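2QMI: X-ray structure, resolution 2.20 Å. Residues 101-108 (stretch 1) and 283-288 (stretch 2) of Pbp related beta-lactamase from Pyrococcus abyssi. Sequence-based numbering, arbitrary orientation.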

# COMPACT_ATOMS: atom_id res chain seq x y z
N VAL A 101 26.44 -50.02 11.37
CA VAL A 101 27.19 -48.83 11.79
C VAL A 101 27.92 -48.25 10.58
O VAL A 101 28.13 -47.04 10.48
N HIS A 102 28.32 -49.14 9.67
CA HIS A 102 29.02 -48.76 8.46
C HIS A 102 28.08 -47.97 7.55
O HIS A 102 28.46 -46.95 7.00
N HIS A 103 26.85 -48.47 7.40
CA HIS A 103 25.86 -47.80 6.57
C HIS A 103 25.63 -46.35 7.04
O HIS A 103 25.61 -45.43 6.22
N LEU A 104 25.47 -46.17 8.34
CA LEU A 104 25.24 -44.83 8.90
C LEU A 104 26.42 -43.90 8.64
O LEU A 104 26.25 -42.74 8.30
N LEU A 105 27.63 -44.43 8.82
CA LEU A 105 28.84 -43.64 8.60
C LEU A 105 28.95 -43.16 7.16
O LEU A 105 29.45 -42.07 6.90
N THR A 106 28.47 -43.98 6.23
CA THR A 106 28.53 -43.67 4.81
C THR A 106 27.25 -43.08 4.22
O THR A 106 27.19 -42.84 3.01
N HIS A 107 26.25 -42.82 5.05
CA HIS A 107 24.98 -42.28 4.57
C HIS A 107 24.43 -43.20 3.49
O HIS A 107 23.96 -42.72 2.46
N SER A 108 24.50 -44.50 3.73
CA SER A 108 24.00 -45.49 2.78
C SER A 108 22.89 -46.40 3.34
O SER A 108 22.60 -47.44 2.74
N GLY A 283 33.83 -39.04 -3.40
CA GLY A 283 32.96 -39.97 -2.70
C GLY A 283 32.88 -39.66 -1.21
O GLY A 283 33.25 -38.57 -0.77
N TYR A 284 32.39 -40.62 -0.43
CA TYR A 284 32.26 -40.43 1.00
C TYR A 284 32.95 -41.55 1.78
O TYR A 284 32.80 -42.73 1.45
N GLY A 285 33.71 -41.16 2.80
CA GLY A 285 34.39 -42.11 3.65
C GLY A 285 33.65 -42.11 4.98
O GLY A 285 32.44 -42.26 5.01
N TYR A 286 34.36 -41.92 6.09
CA TYR A 286 33.71 -41.88 7.39
C TYR A 286 33.67 -40.44 7.93
O TYR A 286 34.65 -39.96 8.52
N GLY A 287 32.54 -39.77 7.74
CA GLY A 287 32.40 -38.39 8.20
C GLY A 287 33.44 -37.54 7.51
O GLY A 287 33.97 -36.58 8.07
N LEU A 288 33.74 -37.90 6.26
CA LEU A 288 34.75 -37.20 5.49
C LEU A 288 34.49 -37.37 4.00
O LEU A 288 34.22 -38.48 3.53

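No two touching residues are closer than 177 positions in sequence, yet the two stretches bury 335 Å² between them, both sides summed. The nearest CA atoms across the stretches are those of Leu105 and Tyr286, 5.3 Å apart. The contact depends mainly on two tyrosines of stretch 2, Tyr286 and Tyr284, which have the largest covered areas (88 and 67 Å²), and on the side chains that His102, Leu105, Thr106 and His107 send to meet them from stretch 1.

Leu105 points its CA-to-CB bond toward stretch 2 and adopts chi1 m (-71°) with chi2 t (167°). In this conformer CD1 of Leu105 lies 3.6 Å from the centroid of the Tyr286 ring, only 7° off the ring normal, which is a CH-pi contact over the face. CB of Leu105 is 3.6 Å from CD1 of Tyr286, so both CB and CD1 of the leucine pack against the ring.

Tyr286 itself starts sideways, but its chi1 of m (-71°) and chi2 of -17° carry the ring along the helix so that its end comes nearer. There OH of Tyr286 meets ND1 of His102 at 2.8 Å in a hydrogen bond with an angle of 148°; either atom could be the donor. His102 also leaves its backbone sideways, and chi1 t (171°) with chi2 at 72° brings ND1 to the hydroxyl, which lies near the imidazole plane, as expected for an in-plane nitrogen lone pair or N-H. The rings meet rim to rim, with centroids 5.8 Å apart and planes at 75°, so the polar bond is not accompanied by stacking. Thr106 adds an apolar touch at the edge of the same tyrosine: its CG2 is 3.9 Å from CE1 of Tyr286 and also 3.9 Å from O of Gly285. With chi1 p (56°), the threonine holds OG1 back near its own helix, 2.9 Å from O of His102 and 3.1 Å from O of His103, while the methyl faces the other stretch.

The second aromatic pair forms where the helix ends. His107 has positive phi (56°) in a Schellman motif, and its CA-to-CB bond points toward stretch 2. Chi1 m (-61°) and chi2 of -70° present the imidazole edge to the face of Tyr284: CD2 of His107 is 3.3 Å from CE2 of Tyr284, the centroids are 4.7 Å apart and the planes meet at 68°, an offset edge-to-face arrangement. Tyr284, whose CA-to-CB bond points toward stretch 1, uses chi1 t (-151°) and chi2 of 81°. Its OH accepts a weak hydrogen bond from NE2 of His107 (3.3 Å, 146°) and is also bonded elsewhere in the structure. At the ring edge, O of Leu105 lies 3.4 Å from CE2 of Tyr284. Gly285 and Gly287 contribute backbone alone to the contact.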

# COMPACT_ATOMS: atom_id res chain seq x y z
CB VAL A 101 28.23 -49.18 12.88
CG1 VAL A 101 28.98 -47.92 13.29
CG2 VAL A 101 27.55 -49.81 14.08
CB HIS A 102 29.51 -50.01 7.72
CG HIS A 102 30.06 -49.73 6.36
ND1 HIS A 102 31.27 -49.11 6.16
CD2 HIS A 102 29.55 -49.97 5.13
CE1 HIS A 102 31.49 -48.98 4.87
NE2 HIS A 102 30.46 -49.50 4.22
CB HIS A 103 24.52 -48.55 6.59
CG HIS A 103 24.57 -49.91 5.96
ND1 HIS A 103 25.22 -50.16 4.76
CD2 HIS A 103 24.03 -51.09 6.34
CE1 HIS A 103 25.07 -51.43 4.44
NE2 HIS A 103 24.36 -52.02 5.38
CB LEU A 104 24.98 -44.91 10.41
CG LEU A 104 23.75 -45.65 10.92
CD1 LEU A 104 23.71 -45.56 12.45
CD2 LEU A 104 22.49 -45.06 10.32
CB LEU A 105 30.08 -44.49 8.93
CG LEU A 105 30.39 -44.83 10.39
CD1 LEU A 105 31.45 -45.93 10.44
CD2 LEU A 105 30.86 -43.58 11.12
CB THR A 106 28.90 -44.94 4.01
OG1 THR A 106 27.97 -45.98 4.30
CG2 THR A 106 30.30 -45.41 4.36
CB HIS A 107 25.18 -40.89 3.97
CG HIS A 107 25.70 -39.87 4.93
ND1 HIS A 107 24.95 -39.39 5.98
CD2 HIS A 107 26.90 -39.25 5.00
CE1 HIS A 107 25.66 -38.50 6.65
NE2 HIS A 107 26.85 -38.40 6.08
CB SER A 108 25.16 -46.36 2.25
OG SER A 108 25.71 -47.19 3.26
CB TYR A 284 30.78 -40.37 1.41
CG TYR A 284 30.51 -39.52 2.64
CD1 TYR A 284 30.42 -38.13 2.54
CD2 TYR A 284 30.37 -40.10 3.90
CE1 TYR A 284 30.20 -37.34 3.68
CE2 TYR A 284 30.15 -39.32 5.05
CZ TYR A 284 30.07 -37.94 4.92
OH TYR A 284 29.88 -37.16 6.04
CB TYR A 286 34.42 -42.80 8.39
CG TYR A 286 34.24 -44.28 8.12
CD1 TYR A 286 33.23 -44.74 7.27
CD2 TYR A 286 35.06 -45.23 8.73
CE1 TYR A 286 33.04 -46.10 7.05
CE2 TYR A 286 34.88 -46.59 8.51
CZ TYR A 286 33.87 -47.02 7.67
OH TYR A 286 33.70 -48.38 7.45
CB LEU A 288 36.12 -37.79 5.84
CG LEU A 288 37.26 -36.93 6.38
CD1 LEU A 288 36.76 -35.90 7.38
CD2 LEU A 288 38.28 -37.87 7.02